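Local coordinates for tubulin-binding cofactor A (PDB 4CQI), which probably acts as a tubulin-folding chaperone, capturing and stabilising beta-tubulin in a quasi-native conformation at an early step of its folding, at residues K31-A34 with L35-I39; K46-V49 with E50-Q54; Q78-V81 with P82-N86; S91-D94 with L95-L99. All coordinates share one frame; numbering follows the deposited sequence.

Contact 1. Residues K31-A34 with L35-I39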
loop_
_atom_site.group_PDB
_atom_site.type_symbol
_atom_site.label_atom_id
_atom_site.label_comp_id
_atom_site.label_asym_id
_atom_site.label_seq_id
_atom_site.Cartn_x
_atom_site.Cartn_y
_atom_site.Cartn_z
ATOM N N LYS A 31 12.133 2.964 6.423
ATOM C CA LYS A 31 11.706 2.278 5.190
ATOM C C LYS A 31 10.663 1.175 5.474
ATOM O O LYS A 31 9.694 1.041 4.728
ATOM C CB LYS A 31 12.893 1.743 4.407
ATOM C CG LYS A 31 13.856 2.808 3.883
ATOM C CD LYS A 31 14.944 2.162 3.005
ATOM C CE LYS A 31 15.922 3.240 2.495
ATOM N NZ LYS A 31 15.295 4.239 1.583
ATOM N N VAL A 32 10.835 0.432 6.575
ATOM C CA VAL A 32 9.885 -0.613 6.955
ATOM C C VAL A 32 8.545 0.030 7.282
ATOM O O VAL A 32 7.496 -0.467 6.839
ATOM C CB VAL A 32 10.419 -1.482 8.124
ATOM C CG1 VAL A 32 9.310 -2.362 8.725
ATOM C CG2 VAL A 32 11.590 -2.325 7.618
ATOM N N SER A 33 8.559 1.124 8.034
ATOM C CA SER A 33 7.312 1.830 8.389
ATOM C C SER A 33 6.625 2.370 7.144
ATOM O O SER A 33 5.376 2.268 6.987
ATOM C CB SER A 33 7.569 2.959 9.394
ATOM O OG SER A 33 6.398 3.737 9.603
ATOM N N ALA A 34 7.408 2.936 6.233
ATOM C CA ALA A 34 6.835 3.429 4.986
ATOM C C ALA A 34 6.134 2.315 4.184
ATOM O O ALA A 34 5.017 2.525 3.647
ATOM C CB ALA A 34 7.927 4.112 4.165
ATOM N N LEU A 35 6.774 1.140 4.089
ATOM C CA LEU A 35 6.251 0.013 3.346
ATOM C C LEU A 35 4.933 -0.474 3.987
ATOM O O LEU A 35 3.940 -0.734 3.291
ATOM C CB LEU A 35 7.256 -1.148 3.261
ATOM C CG LEU A 35 6.723 -2.462 2.668
ATOM C CD1 LEU A 35 6.016 -2.328 1.301
ATOM C CD2 LEU A 35 7.826 -3.511 2.596
ATOM N N LYS A 36 4.960 -0.610 5.309
ATOM C CA LYS A 36 3.773 -1.005 6.039
ATOM C C LYS A 36 2.602 -0.064 5.710
ATOM O O LYS A 36 1.486 -0.539 5.468
ATOM C CB LYS A 36 4.073 -0.990 7.558
ATOM C CG LYS A 36 2.911 -1.458 8.420
ATOM C CD LYS A 36 3.324 -1.604 9.895
ATOM C CE LYS A 36 2.242 -1.138 10.883
ATOM N NZ LYS A 36 0.902 -1.790 10.749
ATOM N N ARG A 37 2.849 1.244 5.697
ATOM C CA ARG A 37 1.786 2.237 5.313
ATOM C C ARG A 37 1.260 2.040 3.889
ATOM O O ARG A 37 0.052 2.084 3.702
ATOM C CB ARG A 37 2.231 3.680 5.552
ATOM C CG ARG A 37 1.991 4.143 6.979
ATOM C CD ARG A 37 2.283 5.612 7.140
ATOM N NE ARG A 37 3.667 5.887 6.822
ATOM C CZ ARG A 37 4.642 5.916 7.727
ATOM N NH1 ARG A 37 4.371 5.703 9.006
ATOM N NH2 ARG A 37 5.868 6.171 7.344
ATOM N N THR A 38 2.120 1.772 2.903
ATOM C CA THR A 38 1.641 1.507 1.545
ATOM C C THR A 38 0.777 0.248 1.499
ATOM O O THR A 38 -0.159 0.149 0.706
ATOM C CB THR A 38 2.767 1.400 0.497
ATOM O OG1 THR A 38 3.529 0.193 0.713
ATOM C CG2 THR A 38 3.713 2.622 0.551
ATOM N N ILE A 39 1.077 -0.740 2.337
ATOM C CA ILE A 39 0.267 -1.950 2.313
ATOM C C ILE A 39 -1.144 -1.673 2.889
ATOM O O ILE A 39 -2.143 -2.113 2.327
ATOM C CB ILE A 39 0.981 -3.110 3.015
ATOM C CG1 ILE A 39 2.271 -3.416 2.271
ATOM C CG2 ILE A 39 0.118 -4.361 3.083
ATOM C CD1 ILE A 39 3.218 -4.306 3.042
#
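Two turns of helix 23-62, within its predicted coiled-coil part, bring Ser33 and Arg37 together on one flank while Leu35 and Thr38 serve the packed side. Regular i to i+4 backbone bonds run through the piece: Leu35 N to Lys31 O, Lys36 N to Val32 O, Arg37 N to Ser33 O and Thr38 N to Ala34 O. Ser33 and Arg37 each have a second conformer, and what follows holds for the pair described here. The chain of Arg37 bends at its third torsion (chi3 -61°) and folds back over the preceding turn. This lays its guanidinium over the Ser33 carbonyl, with Ser33 O 3.8 Å above the plane and over the centre of the group. Ser33 OG lies 2.9 Å from Arg37 NH1 and 3.4 Å from Arg37 NH2, while the same NH2 passes Ala34 CA at 3.7 Å, set obliquely to the guanidinium plane. Thr38 turns its hydroxyl back along the helix: with OG1 between the backbone N and carbonyl carbon (chi1 70°), it donates to Leu35 O at 2.8 Å. That oxygen also accepts from Ile39 N, and Thr38 CG2 rests 3.4 Å from Ala34 O. Leu35 sends its branched end away from this local surface, onto Ser91 and Val92 of helix 67-100 and Thr118 and Met119 of helix 109-125. Lys31 likewise reaches across, forming a salt bridge with Asp94. The buried Thr38 hydroxyl thus finds an acceptor within its own helix, and Leu35 O is gripped by two donors.

Contact 2. Residues K46-V49 with E50-Q54; sequences KREV and ERELQ. With SO4 (sulfate ion), chain B.
Arg51 crosses the Glu48 side chain at about a right angle on its way to a sulfate shared with Arg47. Its CB sits 3.4 Å from Glu48 O, and CG passes Arg47 O at the same separation. From CG to NE the chain is extended, taking CD to 3.5 Å from Glu48 OE1. NE then donates to sulfate O1 at 2.9 Å, and NH2 to sulfate O3 at 2.7 Å, while NH1 has a weak bond to a water that donates to Glu48 OE1. This surface belongs to helix 23-62, in its predicted coiled-coil part, and the ion probably comes from the crystallisation liquor. Arg47 completes the clasp: its NE donates almost straight to sulfate O4 (170°), and its NH2 gives O3 a second arginine donor. Both guanidinium groups present an edge to the sulfur, so the anion bridges two cations one turn apart. The other oxygen of Glu48, OE2, comes within 3.3 Å of Glu52 OE2, with the carboxylate planes 76° apart. Arg55 forms salt bridges with both acids, probably offsetting their repulsion, and Glu52 OE1 also accepts from Gln70 of helix 67-100. Val49 CG1 meets Leu53 CD1 at 3.9 Å.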
loop_
_atom_site.group_PDB
_atom_site.type_symbol
_atom_site.label_atom_id
_atom_site.label_comp_id
_atom_site.label_asym_id
_atom_site.label_seq_id
_atom_site.Cartn_x
_atom_site.Cartn_y
_atom_site.Cartn_z
ATOM N N LYS A 46 -8.916 -1.009 -1.666
ATOM C CA LYS A 46 -9.734 -2.131 -2.104
ATOM C C LYS A 46 -11.119 -2.188 -1.413
ATOM O O LYS A 46 -12.120 -2.421 -2.099
ATOM C CB LYS A 46 -9.000 -3.470 -1.886
ATOM C CG LYS A 46 -7.813 -3.626 -2.830
ATOM C CD LYS A 46 -7.001 -4.897 -2.659
ATOM C CE LYS A 46 -7.730 -6.125 -3.158
ATOM N NZ LYS A 46 -6.812 -7.316 -3.043
ATOM N N ARG A 47 -11.168 -1.978 -0.102
ATOM C CA ARG A 47 -12.439 -1.918 0.636
ATOM C C ARG A 47 -13.295 -0.788 0.085
ATOM O O ARG A 47 -14.532 -0.937 -0.107
ATOM C CB ARG A 47 -12.176 -1.719 2.150
ATOM C CG ARG A 47 -11.596 -2.979 2.777
ATOM C CD ARG A 47 -11.258 -2.833 4.244
ATOM N NE ARG A 47 -12.449 -2.444 5.001
ATOM C CZ ARG A 47 -12.436 -1.781 6.154
ATOM N NH1 ARG A 47 -11.298 -1.510 6.770
ATOM N NH2 ARG A 47 -13.591 -1.418 6.711
ATOM N N GLU A 48 -12.633 0.343 -0.214
ATOM C CA GLU A 48 -13.361 1.527 -0.720
ATOM C C GLU A 48 -13.918 1.338 -2.121
ATOM O O GLU A 48 -15.016 1.833 -2.391
ATOM C CB GLU A 48 -12.474 2.794 -0.570
ATOM C CG GLU A 48 -13.181 4.100 -0.912
ATOM C CD GLU A 48 -14.391 4.384 -0.044
ATOM O OE1 GLU A 48 -14.589 3.802 1.069
ATOM O OE2 GLU A 48 -15.165 5.242 -0.508
ATOM N N VAL A 49 -13.235 0.610 -3.027
ATOM C CA VAL A 49 -13.824 0.240 -4.297
ATOM C C VAL A 49 -15.195 -0.385 -4.090
ATOM O O VAL A 49 -16.187 0.036 -4.720
ATOM C CB VAL A 49 -12.934 -0.748 -5.103
ATOM C CG1 VAL A 49 -13.743 -1.416 -6.232
ATOM C CG2 VAL A 49 -11.726 -0.013 -5.657
ATOM N N GLU A 50 -15.264 -1.374 -3.210
ATOM C CA GLU A 50 -16.528 -2.062 -2.990
ATOM C C GLU A 50 -17.590 -1.096 -2.510
ATOM O O GLU A 50 -18.713 -1.115 -3.017
ATOM C CB GLU A 50 -16.357 -3.248 -2.024
ATOM C CG GLU A 50 -15.366 -4.302 -2.518
ATOM C CD GLU A 50 -15.672 -4.822 -3.914
ATOM O OE1 GLU A 50 -16.844 -5.200 -4.151
ATOM O OE2 GLU A 50 -14.745 -4.855 -4.774
ATOM N N ARG A 51 -17.230 -0.220 -1.581
ATOM C CA ARG A 51 -18.133 0.836 -1.112
ATOM C C ARG A 51 -18.559 1.816 -2.192
ATOM O O ARG A 51 -19.735 2.250 -2.203
ATOM C CB ARG A 51 -17.491 1.634 0.003
ATOM C CG ARG A 51 -17.215 0.748 1.212
ATOM C CD ARG A 51 -16.936 1.589 2.405
ATOM N NE ARG A 51 -17.029 0.809 3.631
ATOM C CZ ARG A 51 -17.347 1.309 4.819
ATOM N NH1 ARG A 51 -17.638 2.601 4.936
ATOM N NH2 ARG A 51 -17.372 0.508 5.887
ATOM N N GLU A 52 -17.638 2.182 -3.076
ATOM C CA GLU A 52 -17.968 3.149 -4.142
ATOM C C GLU A 52 -18.956 2.560 -5.108
ATOM O O GLU A 52 -19.825 3.276 -5.629
ATOM C CB GLU A 52 -16.755 3.624 -4.918
ATOM C CG GLU A 52 -15.665 4.370 -4.122
ATOM C CD GLU A 52 -15.950 5.828 -3.736
ATOM O OE1 GLU A 52 -17.130 6.258 -3.632
ATOM O OE2 GLU A 52 -14.945 6.533 -3.494
ATOM N N LEU A 53 -18.830 1.260 -5.356
ATOM C CA LEU A 53 -19.759 0.534 -6.195
ATOM C C LEU A 53 -21.161 0.450 -5.542
ATOM O O LEU A 53 -22.185 0.483 -6.234
ATOM C CB LEU A 53 -19.230 -0.861 -6.503
ATOM C CG LEU A 53 -18.052 -0.982 -7.491
ATOM C CD1 LEU A 53 -17.333 -2.332 -7.409
ATOM C CD2 LEU A 53 -18.522 -0.744 -8.916
ATOM N N GLN A 54 -21.194 0.305 -4.228
ATOM C CA GLN A 54 -22.448 0.364 -3.468
ATOM C C GLN A 54 -23.017 1.787 -3.434
ATOM O O GLN A 54 -24.220 1.996 -3.571
ATOM C CB GLN A 54 -22.209 -0.108 -2.009
ATOM C CG GLN A 54 -21.826 -1.577 -1.814
ATOM C CD GLN A 54 -21.084 -1.859 -0.477
ATOM O OE1 GLN A 54 -21.043 -1.022 0.446
ATOM N NE2 GLN A 54 -20.485 -3.050 -0.383
HETATM S S SO4 B . -16.532 -2.814 4.716
HETATM O O1 SO4 B . -17.332 -2.044 3.728
HETATM O O2 SO4 B . -17.133 -4.127 5.044
HETATM O O3 SO4 B . -16.457 -1.988 5.951
HETATM O O4 SO4 B . -15.178 -3.091 4.189
HETATM O O HOH W 1 -12.252 -4.395 -3.946
HETATM O O HOH W 2 -16.666 4.787 2.613
#

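Contact 3. Residues Q78-V81 with P82-N86; sequences QMMV and PHSVN
Met80 and His83 lie side by side and point the same way, giving helix 67-100 a sulfur-aromatic contact across one turn. Met80 curls at its second and third torsions (chi2 -66°, chi3 -41°), bringing the methyl CE to 3.6 Å from His83 CD2, at the ring edge and in its plane. SD approaches the same CD2 at 3.8 Å and stands obliquely to the ring. Around the proline the closeness is largely set by the chain itself: the direct link from Val81 to Pro82 brings Val81 CB to 3.4 Å from Pro82 CD, and the two side chains cross at about a right angle. Pro82 CD also lies 3.1 Å from Gln78 O, standing where the amide hydrogen of a regular helix would point at that oxygen. With no N-H on Pro82, that bond is missing and the helix kinks here. The remaining interactions are hydrogen bonds that carry the helix through the kink. His83 N donates to Met79 O, and Val85 N to Val81 O in a nearly straight bond (173°). Met80 O is held twice by Ser84: OG donates at 2.7 Å and the backbone N at 2.9 Å, reaching the carbonyl from opposite faces of its plane. The OG bond gives the hydroxyl of this buried residue an acceptor within its own helix. The Met80 and His83 flank belongs to the protein surface, whereas Val81 and Ser84 face helix 23-62: Val81 packs on Leu42 and Val49, Ser84 on Leu42 and Ala45, placing the kinked turn along the interface between the two long helices.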
loop_
_atom_site.group_PDB
_atom_site.type_symbol
_atom_site.label_atom_id
_atom_site.label_comp_id
_atom_site.label_asym_id
_atom_site.label_seq_id
_atom_site.Cartn_x
_atom_site.Cartn_y
_atom_site.Cartn_z
ATOM N N GLN A 78 -11.117 2.376 -8.880
ATOM C CA GLN A 78 -10.576 1.163 -9.450
ATOM C C GLN A 78 -9.183 1.395 -9.916
ATOM O O GLN A 78 -8.360 0.517 -9.805
ATOM C CB GLN A 78 -11.488 0.654 -10.543
ATOM C CG GLN A 78 -12.775 0.140 -9.904
ATOM C CD GLN A 78 -13.745 -0.438 -10.871
ATOM O OE1 GLN A 78 -14.049 -1.655 -10.832
ATOM N NE2 GLN A 78 -14.170 0.386 -11.808
ATOM N N MET A 79 -8.889 2.579 -10.436
ATOM C CA MET A 79 -7.518 2.857 -10.887
ATOM C C MET A 79 -6.560 3.139 -9.731
ATOM O O MET A 79 -5.321 3.017 -9.865
ATOM C CB MET A 79 -7.539 4.091 -11.772
ATOM C CG MET A 79 -8.458 3.845 -12.894
ATOM S SD MET A 79 -7.404 3.005 -13.980
ATOM C CE MET A 79 -7.339 4.503 -14.952
ATOM N N MET A 80 -7.124 3.525 -8.596
ATOM C CA MET A 80 -6.296 3.696 -7.401
ATOM C C MET A 80 -5.782 2.359 -6.825
ATOM O O MET A 80 -4.806 2.360 -6.065
ATOM C CB MET A 80 -7.014 4.542 -6.339
ATOM C CG MET A 80 -6.916 6.043 -6.672
ATOM S SD MET A 80 -5.245 6.761 -6.595
ATOM C CE MET A 80 -4.832 5.857 -5.137
ATOM N N VAL A 81 -6.396 1.238 -7.197
ATOM C CA VAL A 81 -5.856 -0.063 -6.829
ATOM C C VAL A 81 -4.469 -0.314 -7.474
ATOM O O VAL A 81 -3.483 -0.485 -6.748
ATOM C CB VAL A 81 -6.888 -1.205 -7.028
ATOM C CG1 VAL A 81 -6.264 -2.544 -6.757
ATOM C CG2 VAL A 81 -8.071 -0.976 -6.099
ATOM N N PRO A 82 -4.363 -0.283 -8.810
ATOM C CA PRO A 82 -3.001 -0.423 -9.324
ATOM C C PRO A 82 -2.050 0.673 -8.879
ATOM O O PRO A 82 -0.871 0.385 -8.629
ATOM C CB PRO A 82 -3.172 -0.408 -10.842
ATOM C CG PRO A 82 -4.543 0.101 -11.097
ATOM C CD PRO A 82 -5.360 -0.327 -9.903
ATOM N N HIS A 83 -2.531 1.901 -8.711
ATOM C CA HIS A 83 -1.637 2.912 -8.188
ATOM C C HIS A 83 -1.071 2.496 -6.851
ATOM O O HIS A 83 0.124 2.637 -6.612
ATOM C CB HIS A 83 -2.319 4.240 -8.043
ATOM C CG HIS A 83 -1.393 5.292 -7.530
ATOM N ND1 HIS A 83 -0.081 5.400 -7.996
ATOM C CD2 HIS A 83 -1.525 6.207 -6.488
ATOM C CE1 HIS A 83 0.530 6.401 -7.326
ATOM N NE2 HIS A 83 -0.366 6.901 -6.409
ATOM N N SER A 84 -1.920 1.979 -5.972
ATOM C CA SER A 84 -1.470 1.559 -4.624
ATOM C C SER A 84 -0.518 0.366 -4.703
ATOM O O SER A 84 0.529 0.292 -4.018
ATOM C CB SER A 84 -2.680 1.256 -3.721
ATOM O OG SER A 84 -3.563 2.400 -3.613
ATOM N N VAL A 85 -0.841 -0.572 -5.575
ATOM C CA VAL A 85 0.041 -1.683 -5.861
ATOM C C VAL A 85 1.420 -1.181 -6.299
ATOM O O VAL A 85 2.447 -1.699 -5.836
ATOM C CB VAL A 85 -0.534 -2.586 -6.976
ATOM C CG1 VAL A 85 0.551 -3.529 -7.508
ATOM C CG2 VAL A 85 -1.742 -3.380 -6.475
ATOM N N ASN A 86 1.456 -0.207 -7.202
ATOM C CA ASN A 86 2.748 0.311 -7.737
ATOM C C ASN A 86 3.607 0.920 -6.615
ATOM O O ASN A 86 4.835 0.721 -6.590
ATOM C CB ASN A 86 2.514 1.299 -8.881
ATOM C CG ASN A 86 1.813 0.658 -10.063
ATOM O OD1 ASN A 86 1.859 -0.578 -10.211
ATOM N ND2 ASN A 86 1.107 1.492 -10.905
#

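Contact 4. Residues S91-D94 with L95-L99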
loop_
_atom_site.group_PDB
_atom_site.type_symbol
_atom_site.label_atom_id
_atom_site.label_comp_id
_atom_site.label_asym_id
_atom_site.label_seq_id
_atom_site.Cartn_x
_atom_site.Cartn_y
_atom_site.Cartn_z
ATOM N N SER A 91 8.245 0.559 -2.940
ATOM C CA SER A 91 8.727 0.523 -1.550
ATOM C C SER A 91 9.455 -0.789 -1.219
ATOM O O SER A 91 10.486 -0.794 -0.511
ATOM C CB SER A 91 7.523 0.796 -0.616
ATOM O OG SER A 91 7.938 0.826 0.734
ATOM N N VAL A 92 8.948 -1.895 -1.733
ATOM C CA VAL A 92 9.578 -3.206 -1.561
ATOM C C VAL A 92 10.971 -3.199 -2.181
ATOM O O VAL A 92 11.939 -3.659 -1.551
ATOM C CB VAL A 92 8.724 -4.358 -2.122
ATOM C CG1 VAL A 92 9.542 -5.672 -2.194
ATOM C CG2 VAL A 92 7.444 -4.559 -1.290
ATOM N N LYS A 93 11.074 -2.660 -3.401
ATOM C CA LYS A 93 12.382 -2.559 -4.110
ATOM C C LYS A 93 13.393 -1.664 -3.412
ATOM O O LYS A 93 14.576 -2.024 -3.315
ATOM C CB LYS A 93 12.200 -2.048 -5.547
ATOM C CG LYS A 93 13.472 -1.982 -6.379
ATOM C CD LYS A 93 14.014 -3.370 -6.649
ATOM C CE LYS A 93 15.151 -3.380 -7.690
ATOM N NZ LYS A 93 15.809 -4.735 -7.656
ATOM N N ASP A 94 12.925 -0.537 -2.900
ATOM C CA ASP A 94 13.751 0.373 -2.150
ATOM C C ASP A 94 14.324 -0.294 -0.888
ATOM O O ASP A 94 15.541 -0.177 -0.591
ATOM C CB ASP A 94 12.957 1.614 -1.783
ATOM C CG ASP A 94 13.814 2.681 -1.139
ATOM O OD1 ASP A 94 14.767 3.166 -1.812
ATOM O OD2 ASP A 94 13.514 3.094 -0.008
ATOM N N LEU A 95 13.468 -1.021 -0.173
ATOM C CA LEU A 95 13.864 -1.706 1.048
ATOM C C LEU A 95 14.795 -2.814 0.721
ATOM O O LEU A 95 15.852 -2.975 1.347
ATOM C CB LEU A 95 12.612 -2.211 1.821
ATOM C CG LEU A 95 12.786 -2.962 3.131
ATOM C CD1 LEU A 95 13.660 -2.213 4.155
ATOM C CD2 LEU A 95 11.419 -3.337 3.731
ATOM N N SER A 96 14.443 -3.611 -0.276
ATOM C CA SER A 96 15.281 -4.689 -0.720
ATOM C C SER A 96 16.697 -4.246 -1.165
ATOM O O SER A 96 17.713 -4.888 -0.807
ATOM C CB SER A 96 14.597 -5.413 -1.892
ATOM O OG SER A 96 15.395 -6.501 -2.327
ATOM N N ASP A 97 16.757 -3.172 -1.933
ATOM C CA ASP A 97 18.044 -2.548 -2.309
ATOM C C ASP A 97 18.826 -2.120 -1.063
ATOM O O ASP A 97 20.007 -2.371 -0.990
ATOM C CB ASP A 97 17.824 -1.321 -3.193
ATOM C CG ASP A 97 17.451 -1.684 -4.646
ATOM O OD1 ASP A 97 17.424 -2.879 -5.013
ATOM O OD2 ASP A 97 17.152 -0.735 -5.400
ATOM N N TYR A 98 18.177 -1.456 -0.108
ATOM C CA TYR A 98 18.847 -0.970 1.107
ATOM C C TYR A 98 19.451 -2.122 1.898
ATOM O O TYR A 98 20.578 -2.013 2.417
ATOM C CB TYR A 98 17.899 -0.174 2.012
ATOM C CG TYR A 98 18.639 0.608 3.080
ATOM C CD1 TYR A 98 19.433 1.681 2.737
ATOM C CD2 TYR A 98 18.577 0.248 4.429
ATOM C CE1 TYR A 98 20.142 2.381 3.665
ATOM C CE2 TYR A 98 19.276 0.949 5.374
ATOM C CZ TYR A 98 20.078 2.018 4.992
ATOM O OH TYR A 98 20.792 2.747 5.925
ATOM N N LEU A 99 18.699 -3.214 1.991
ATOM C CA LEU A 99 19.165 -4.413 2.682
ATOM C C LEU A 99 20.388 -5.039 2.029
ATOM O O LEU A 99 21.149 -5.733 2.705
ATOM C CB LEU A 99 18.053 -5.451 2.854
ATOM C CG LEU A 99 16.957 -5.080 3.865
ATOM C CD1 LEU A 99 15.754 -5.989 3.681
ATOM C CD2 LEU A 99 17.462 -5.228 5.324
#
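Lys93 and Asp97 cross at a slant on an outer flank of helix 67-100, one turn apart. The lysine CG stands opposite the backbone N (chi1 -177°), and a bend at the next torsion (chi2 67°) leads its aliphatic shaft past the aspartate. Lys93 CE approaches Asp97 OD1 at 3.5 Å and CD approaches it at 3.8 Å, so OD1 meets the methylenes of the shaft as well as NZ. The Lys93 NZ to Asp97 OD1 distance is 3.6 Å, a long salt bridge. The Asp97 carboxylate carbon CG lies 3.2 Å from Lys93 O, while the backbone N of Asp97 donates to that oxygen at 2.8 Å. The other side chains diverge from this pair. Asp94 has its polar partner, Lys31, on helix 23-62, and Tyr98 extends towards Asn24 and Thr27 of the same helix. Leu95 enters the three-helix packing, touching Leu28 and Met119, while Val92 packs on Gln123. The Lys93 to Asp97 attraction is probably modest, given its length and exposed lysine; the backbone N-H bound to Lys93 O gives this turn a more direct polar link.

Contacts 1 and 2 follow one another on helix 23-62, their centres about 23 Å apart; contacts 3 and 4 come later on helix 67-100, about 20 Å apart. Because these helices run antiparallel, contact 1 pairs with contact 4 and contact 2 with contact 3. Lys31 to Asp94 and Leu35 with Ser91, Val92 and Leu95 join the first pair; Val49 meeting Val81 joins the second. Contacts 2 and 4 lie on opposite sides of the chain centre, about 31 Å between centres. Helix 109-125 packs against contacts 1 and 4, completing an elongated three-helix bundle whose long hairpin continues beyond it to contacts 2 and 3.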